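Major capsid protein (Faustovirus, PDB 5J7O) is the major capsid protein, a double jelly-roll that probably assembles as trimers to build the viral capsid. Local coordinates at residues P123-A128 and T136-A141; L152-Y157 and Q343-T348; E347-T352 and T365-Y370. All blocks are in the same frame, centred on the assembly; numbering follows the deposited sequence.

Contact 1. Residues P123-A128 and T136-A141; sequences PAFIGA and TSVVSA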
# COMPACT_ATOMS: atom_id res chain seq x y z
N PRO B 123 -1.01 27.69 -32.28
CA PRO B 123 -2.30 28.24 -31.84
C PRO B 123 -2.50 29.65 -32.37
O PRO B 123 -1.58 30.32 -32.84
CB PRO B 123 -2.19 28.23 -30.31
CG PRO B 123 -1.10 27.26 -30.00
CD PRO B 123 -0.13 27.37 -31.14
N ALA B 124 -3.75 30.11 -32.28
CA ALA B 124 -4.11 31.43 -32.77
C ALA B 124 -3.48 32.51 -31.89
O ALA B 124 -2.88 32.25 -30.85
CB ALA B 124 -5.63 31.59 -32.80
N PHE B 125 -3.64 33.76 -32.34
CA PHE B 125 -3.13 34.90 -31.59
C PHE B 125 -3.92 35.08 -30.30
O PHE B 125 -5.13 34.82 -30.24
CB PHE B 125 -3.22 36.17 -32.43
CG PHE B 125 -2.38 36.15 -33.68
CD1 PHE B 125 -1.05 35.76 -33.62
CD2 PHE B 125 -2.92 36.51 -34.90
CE1 PHE B 125 -0.27 35.74 -34.76
CE2 PHE B 125 -2.15 36.49 -36.05
CZ PHE B 125 -0.82 36.10 -35.98
N ILE B 126 -3.23 35.54 -29.26
CA ILE B 126 -3.87 35.86 -27.99
C ILE B 126 -4.12 37.36 -27.92
O ILE B 126 -5.25 37.81 -27.74
CB ILE B 126 -3.03 35.39 -26.79
CG1 ILE B 126 -2.94 33.86 -26.77
CG2 ILE B 126 -3.61 35.91 -25.49
CD1 ILE B 126 -2.15 33.31 -25.60
N GLY B 127 -3.05 38.15 -28.08
CA GLY B 127 -3.19 39.58 -28.06
C GLY B 127 -3.63 40.15 -29.39
O GLY B 127 -3.55 39.50 -30.44
N ALA B 128 -4.10 41.39 -29.35
CA ALA B 128 -4.57 42.08 -30.54
C ALA B 128 -3.47 42.87 -31.25
O ALA B 128 -3.71 43.37 -32.35
CB ALA B 128 -5.73 43.02 -30.19
N THR B 136 7.93 28.67 -36.53
CA THR B 136 8.45 28.17 -35.27
C THR B 136 7.85 28.83 -34.03
O THR B 136 8.13 28.37 -32.92
CB THR B 136 9.98 28.33 -35.22
OG1 THR B 136 10.33 29.68 -35.54
CG2 THR B 136 10.64 27.38 -36.21
N SER B 137 7.06 29.90 -34.18
CA SER B 137 6.44 30.53 -33.02
C SER B 137 5.30 31.43 -33.48
O SER B 137 5.28 31.90 -34.62
CB SER B 137 7.46 31.34 -32.21
OG SER B 137 7.84 32.52 -32.90
N VAL B 138 4.36 31.65 -32.57
CA VAL B 138 3.25 32.58 -32.78
C VAL B 138 3.31 33.62 -31.66
O VAL B 138 3.31 33.26 -30.48
CB VAL B 138 1.89 31.87 -32.82
CG1 VAL B 138 1.74 30.90 -31.65
CG2 VAL B 138 0.76 32.88 -32.84
N VAL B 139 3.39 34.89 -32.04
CA VAL B 139 3.61 35.98 -31.09
C VAL B 139 2.51 37.01 -31.25
O VAL B 139 2.17 37.41 -32.37
CB VAL B 139 4.99 36.64 -31.29
CG1 VAL B 139 5.14 37.86 -30.40
CG2 VAL B 139 6.10 35.63 -31.02
N SER B 140 1.93 37.43 -30.12
CA SER B 140 0.99 38.54 -30.08
C SER B 140 1.26 39.34 -28.82
O SER B 140 2.10 38.97 -27.99
CB SER B 140 -0.47 38.04 -30.11
OG SER B 140 -0.72 37.12 -29.07
N ALA B 141 0.54 40.45 -28.66
CA ALA B 141 0.79 41.33 -27.53
C ALA B 141 -0.47 42.11 -27.18
O ALA B 141 -1.39 42.24 -27.99
CB ALA B 141 1.95 42.30 -27.82
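S140 and V138, on strand 138-142, one in from the outermost strand 131-133 of a seven-stranded mixed sheet in this double jelly-roll capsid protein, take up the irregular loop P123-A128 that lies over them. Polar, apolar and CA-H...O contacts all contribute.

The polar part centres on a single oxygen. S140 OG sits between its own backbone N and carbonyl carbon (chi1 55°), which points it at the loop backbone at I126 and G127, where two successive amides donate to it. The bond from G127 N is the shorter and straighter, 2.7 Å to S140 OG with 159° at the hydrogen; I126 N reaches the same OG at 3.0 Å along a more bent path. One buried hydroxyl oxygen thus accepts from two successive loop N-H groups.

The apolar part belongs to V138. Its CG2 meets the F125 ring at CD1, 3.5 Å away, while CG1 lies 4.0 Å from P123 CD. V138 also touches L133 and Q155. Beyond the loop, A124, F125 and I126 pack on D256, V257 and V262 of the second subunit, so the loop is shared between strand and trimer interface.

G127 comes very near the strand end: its CA makes a CA-H...O contact with A141 O at 3.2 Å.

Contact 2. Residues L152-Y157 and Q343-T348; sequences LYTQSY and QTTVET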
# COMPACT_ATOMS: atom_id res chain seq x y z
N LEU B 152 3.38 40.34 -23.54
CA LEU B 152 3.79 39.63 -24.75
C LEU B 152 3.48 38.15 -24.59
O LEU B 152 3.98 37.50 -23.66
CB LEU B 152 5.27 39.85 -25.03
CG LEU B 152 5.80 39.35 -26.38
CD1 LEU B 152 5.34 40.26 -27.51
CD2 LEU B 152 7.31 39.24 -26.35
N TYR B 153 2.68 37.61 -25.51
CA TYR B 153 2.30 36.20 -25.51
C TYR B 153 3.05 35.48 -26.61
O TYR B 153 2.99 35.88 -27.78
CB TYR B 153 0.79 36.04 -25.71
CG TYR B 153 -0.07 36.86 -24.78
CD1 TYR B 153 -0.39 38.18 -25.09
CD2 TYR B 153 -0.59 36.32 -23.62
CE1 TYR B 153 -1.18 38.94 -24.25
CE2 TYR B 153 -1.39 37.06 -22.77
CZ TYR B 153 -1.68 38.37 -23.09
OH TYR B 153 -2.47 39.12 -22.25
N THR B 154 3.76 34.41 -26.25
CA THR B 154 4.49 33.60 -27.22
C THR B 154 4.16 32.13 -26.99
O THR B 154 4.20 31.65 -25.86
CB THR B 154 6.00 33.82 -27.12
OG1 THR B 154 6.29 35.22 -27.13
CG2 THR B 154 6.72 33.15 -28.28
N GLN B 155 3.85 31.42 -28.08
CA GLN B 155 3.60 29.99 -28.04
C GLN B 155 4.42 29.31 -29.12
O GLN B 155 4.53 29.82 -30.24
CB GLN B 155 2.11 29.67 -28.21
CG GLN B 155 1.25 30.04 -27.02
CD GLN B 155 -0.20 29.66 -27.20
OE1 GLN B 155 -0.90 30.22 -28.04
NE2 GLN B 155 -0.66 28.69 -26.41
N SER B 156 5.00 28.16 -28.78
CA SER B 156 5.83 27.41 -29.71
C SER B 156 5.79 25.94 -29.33
O SER B 156 5.13 25.54 -28.37
CB SER B 156 7.27 27.95 -29.72
OG SER B 156 7.85 27.87 -28.43
N TYR B 157 6.51 25.13 -30.10
CA TYR B 157 6.62 23.70 -29.85
C TYR B 157 8.07 23.34 -29.56
O TYR B 157 8.98 23.81 -30.24
CB TYR B 157 6.11 22.88 -31.05
CG TYR B 157 4.64 23.07 -31.33
CD1 TYR B 157 3.68 22.62 -30.43
CD2 TYR B 157 4.21 23.68 -32.50
CE1 TYR B 157 2.33 22.79 -30.69
CE2 TYR B 157 2.87 23.85 -32.77
CZ TYR B 157 1.93 23.40 -31.86
OH TYR B 157 0.59 23.57 -32.13
N GLN B 343 4.82 25.10 -25.73
CA GLN B 343 5.35 26.05 -24.77
C GLN B 343 4.49 27.30 -24.77
O GLN B 343 4.37 27.97 -25.80
CB GLN B 343 6.81 26.39 -25.09
CG GLN B 343 7.41 27.47 -24.19
CD GLN B 343 8.87 27.72 -24.49
OE1 GLN B 343 9.46 27.07 -25.36
NE2 GLN B 343 9.47 28.66 -23.77
N THR B 344 3.88 27.61 -23.63
CA THR B 344 3.06 28.81 -23.47
C THR B 344 3.81 29.78 -22.56
O THR B 344 4.00 29.50 -21.37
CB THR B 344 1.69 28.46 -22.88
OG1 THR B 344 0.94 27.70 -23.84
CG2 THR B 344 0.92 29.72 -22.52
N THR B 345 4.22 30.91 -23.12
CA THR B 345 5.01 31.90 -22.40
C THR B 345 4.32 33.25 -22.43
O THR B 345 3.91 33.73 -23.50
CB THR B 345 6.42 32.03 -22.99
OG1 THR B 345 6.33 32.20 -24.41
CG2 THR B 345 7.23 30.79 -22.69
N VAL B 346 4.19 33.86 -21.26
CA VAL B 346 3.71 35.24 -21.12
C VAL B 346 4.82 36.05 -20.48
O VAL B 346 5.35 35.67 -19.42
CB VAL B 346 2.42 35.32 -20.28
CG1 VAL B 346 2.05 36.78 -20.04
CG2 VAL B 346 1.29 34.58 -20.96
N GLU B 347 5.19 37.16 -21.11
CA GLU B 347 6.17 38.09 -20.59
C GLU B 347 5.52 39.45 -20.40
O GLU B 347 4.82 39.93 -21.30
CB GLU B 347 7.39 38.21 -21.51
CG GLU B 347 8.17 36.92 -21.68
CD GLU B 347 9.16 36.99 -22.82
OE1 GLU B 347 10.37 37.17 -22.56
OE2 GLU B 347 8.72 36.87 -23.98
N THR B 348 5.74 40.06 -19.24
CA THR B 348 5.25 41.40 -18.95
C THR B 348 6.44 42.33 -18.78
O THR B 348 7.39 42.01 -18.05
CB THR B 348 4.39 41.41 -17.69
OG1 THR B 348 5.15 40.93 -16.57
CG2 THR B 348 3.16 40.53 -17.87
O HOH W 1 6.05 36.27 -24.82
O HOH W 2 6.95 29.88 -26.72
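L152-Y157 and Q343-T348 run antiparallel, 161° between their directions and 4.8 Å apart at the axes. L152 with E347, T154 with T345 and S156 with Q343 are the hydrogen-bonded pairs; Y153 with V346 and Q155 with T344 are the non-hydrogen-bonded ones. The bonds of the first two pairs are short, as in T154 N to T345 O at 2.8 Å, and the longest backbone bond is S156 N to Q343 O.

T154 O is gripped twice by one residue. T345 N donates to it from almost straight ahead, and T345 OG1 adds a second bond of 2.6 Å to T154 O from above the carbonyl plane. A chi1 of 50° makes this possible, since it sets OG1 between the backbone N and carbonyl carbon of T345.

On that same face L152 and E347 lie side by side, with L152 CD2 3.6 Å from E347 OE2. A water joins the residues there, donating to E347 OE2 at 2.9 Å and hydrogen-bonding T154 OG1; the other carboxylate oxygen, OE1, is bonded to Y367 OH. At the far end a second water is bonded to S156 OG.

The face of Y153, Q155, T344 and V346 is turned to the second subunit. Y153 CD2 packs on V346 CG2 at 3.7 Å, the two side chains pointing the same way. Next to them the Q155 amide lies nearly in plane with T344 OG1, and NE2 donates to that oxygen at 3.2 Å. L254 and P250 of the second subunit cover Y153 and V346.

Strands 149-158 and 341-351 are thus two inner strands of the mixed sheet, brought together from distant parts of the sequence and probably carried on long insertions that project from the double jelly-roll body.

Contact 3. Residues E347-T352 and T365-Y370; sequences ETLLTT and TQYNRY
A classic beta bulge interrupts this antiparallel pair of the mixed sheet in the capsid protein, near the end of strand 341-351: T365 and Q366 both face L350. L350 N donates to Q366 O at 3.0 Å, while L350 O accepts from T365 N at 2.7 Å, so the two bonds of one residue go to successive partners. Further along, T348 and N368 form a regular hydrogen-bonded pair, and E347 with R369 and L349 with Y367 are non-hydrogen-bonded pairs.

Beside the bulge L350 and Q366 lie side by side, pointing the same way. L350 CD2 rests against the amide of Q366, 3.6 Å from NE2.

On the same face as these two, a water lies within hydrogen-bonding distance of T348 O, T348 OG1 and N368 OD1. The T348 hydroxyl lies close to the asparagine chain as well, OG1 to N368 CB being 3.2 Å.

The other face carries L349, Y367, E347 and R369. L349 CD1 lies at the edge of the Y367 ring, near its plane. R369 has an extended chain; its NE bonds T371 OG1, and its guanidinium makes a cation-pi contact with Y486 of the second subunit.

Y367 CG is anti to the backbone N (chi1 168°), and the ring reaches diagonally to E347. Y367 OH donates to E347 OE1; the modelled 2.4 Å is shorter than expected, and the exact length is doubtful at this resolution. The carboxylate stands almost perpendicular to the ring, 86° between the planes, with OE1 lying in the ring plane at the edge.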
# COMPACT_ATOMS: atom_id res chain seq x y z
N GLU B 347 5.19 37.16 -21.11
CA GLU B 347 6.17 38.09 -20.59
C GLU B 347 5.52 39.45 -20.40
O GLU B 347 4.82 39.93 -21.30
CB GLU B 347 7.39 38.21 -21.51
CG GLU B 347 8.17 36.92 -21.68
CD GLU B 347 9.16 36.99 -22.82
OE1 GLU B 347 10.37 37.17 -22.56
OE2 GLU B 347 8.72 36.87 -23.98
N THR B 348 5.74 40.06 -19.24
CA THR B 348 5.25 41.40 -18.95
C THR B 348 6.44 42.33 -18.78
O THR B 348 7.39 42.01 -18.05
CB THR B 348 4.39 41.41 -17.69
OG1 THR B 348 5.15 40.93 -16.57
CG2 THR B 348 3.16 40.53 -17.87
N LEU B 349 6.40 43.47 -19.46
CA LEU B 349 7.45 44.48 -19.39
C LEU B 349 6.86 45.76 -18.82
O LEU B 349 6.02 46.40 -19.46
CB LEU B 349 8.06 44.73 -20.77
CG LEU B 349 9.04 43.70 -21.34
CD1 LEU B 349 8.31 42.49 -21.90
CD2 LEU B 349 9.92 44.34 -22.41
N LEU B 350 7.30 46.13 -17.62
CA LEU B 350 6.85 47.35 -16.97
C LEU B 350 7.86 48.45 -17.28
O LEU B 350 8.91 48.55 -16.63
CB LEU B 350 6.69 47.15 -15.47
CG LEU B 350 6.37 48.38 -14.62
CD1 LEU B 350 5.07 49.03 -15.07
CD2 LEU B 350 6.31 48.02 -13.14
N THR B 351 7.55 49.28 -18.27
CA THR B 351 8.32 50.48 -18.55
C THR B 351 7.58 51.70 -18.02
O THR B 351 6.38 51.66 -17.75
CB THR B 351 8.59 50.64 -20.05
OG1 THR B 351 7.34 50.69 -20.76
CG2 THR B 351 9.43 49.49 -20.58
N THR B 352 8.33 52.79 -17.84
CA THR B 352 7.77 54.03 -17.31
C THR B 352 7.98 55.23 -18.21
O THR B 352 7.38 56.28 -17.96
CB THR B 352 8.36 54.34 -15.93
OG1 THR B 352 9.67 54.89 -16.08
CG2 THR B 352 8.44 53.08 -15.07
N THR B 365 11.51 48.66 -15.78
CA THR B 365 11.71 48.50 -14.35
C THR B 365 11.56 47.05 -13.89
O THR B 365 12.42 46.55 -13.16
CB THR B 365 10.71 49.39 -13.58
OG1 THR B 365 11.02 50.77 -13.81
CG2 THR B 365 10.77 49.10 -12.09
N GLN B 366 10.50 46.37 -14.30
CA GLN B 366 10.22 45.01 -13.88
C GLN B 366 9.93 44.13 -15.09
O GLN B 366 9.25 44.56 -16.02
CB GLN B 366 9.04 44.95 -12.90
CG GLN B 366 9.21 45.80 -11.65
CD GLN B 366 7.98 45.78 -10.77
OE1 GLN B 366 7.23 44.81 -10.76
NE2 GLN B 366 7.77 46.86 -10.02
N TYR B 367 10.43 42.90 -15.05
CA TYR B 367 10.17 41.90 -16.07
C TYR B 367 9.69 40.63 -15.39
O TYR B 367 10.21 40.24 -14.34
CB TYR B 367 11.42 41.62 -16.92
CG TYR B 367 11.31 40.39 -17.81
CD1 TYR B 367 10.80 40.49 -19.10
CD2 TYR B 367 11.73 39.15 -17.36
CE1 TYR B 367 10.71 39.37 -19.91
CE2 TYR B 367 11.63 38.03 -18.16
CZ TYR B 367 11.12 38.14 -19.43
OH TYR B 367 11.03 37.03 -20.23
N ASN B 368 8.69 39.99 -15.99
CA ASN B 368 8.17 38.72 -15.50
C ASN B 368 7.97 37.78 -16.68
O ASN B 368 7.54 38.20 -17.75
CB ASN B 368 6.84 38.89 -14.75
CG ASN B 368 7.01 39.59 -13.42
OD1 ASN B 368 7.21 40.80 -13.36
ND2 ASN B 368 6.92 38.83 -12.34
N ARG B 369 8.30 36.50 -16.48
CA ARG B 369 8.05 35.47 -17.47
C ARG B 369 7.28 34.33 -16.82
O ARG B 369 7.62 33.89 -15.71
CB ARG B 369 9.36 34.94 -18.08
CG ARG B 369 9.16 33.75 -19.00
CD ARG B 369 10.43 33.37 -19.73
NE ARG B 369 10.28 32.11 -20.46
CZ ARG B 369 11.16 31.65 -21.34
NH1 ARG B 369 12.26 32.35 -21.62
NH2 ARG B 369 10.94 30.50 -21.95
N TYR B 370 6.24 33.86 -17.51
CA TYR B 370 5.43 32.73 -17.05
C TYR B 370 5.41 31.70 -18.17
O TYR B 370 5.00 32.01 -19.29
CB TYR B 370 4.01 33.18 -16.70
CG TYR B 370 3.93 34.33 -15.72
CD1 TYR B 370 3.72 34.11 -14.37
CD2 TYR B 370 4.05 35.65 -16.16
CE1 TYR B 370 3.63 35.16 -13.47
CE2 TYR B 370 3.97 36.70 -15.27
CZ TYR B 370 3.76 36.45 -13.93
OH TYR B 370 3.68 37.51 -13.05
O HOH W 3 6.70 42.82 -15.57

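In the fold
The three contacts gather on a single mixed sheet, with strands 138-142, 149-158, 341-351 and 364-375 as successive neighbours. Contact 1, first along the chain, is a loop packed on strand 138-142; contacts 2 and 3 are strand pairs within the sheet. Contact 1 lies 8 Å, centre to centre, from contact 2; strands 138-142 and 149-158 join them, S140 O to Y153 N at 2.9 Å. Contacts 2 and 3, centres 13 Å apart, share E347 and T348 on strand 341-351, which is bonded on both edges. Contacts 1 and 3 do not touch, their centres being 18 Å apart. All three reach the second subunit, so this outlying sheet probably contributes to the contacts between subunits of the trimer.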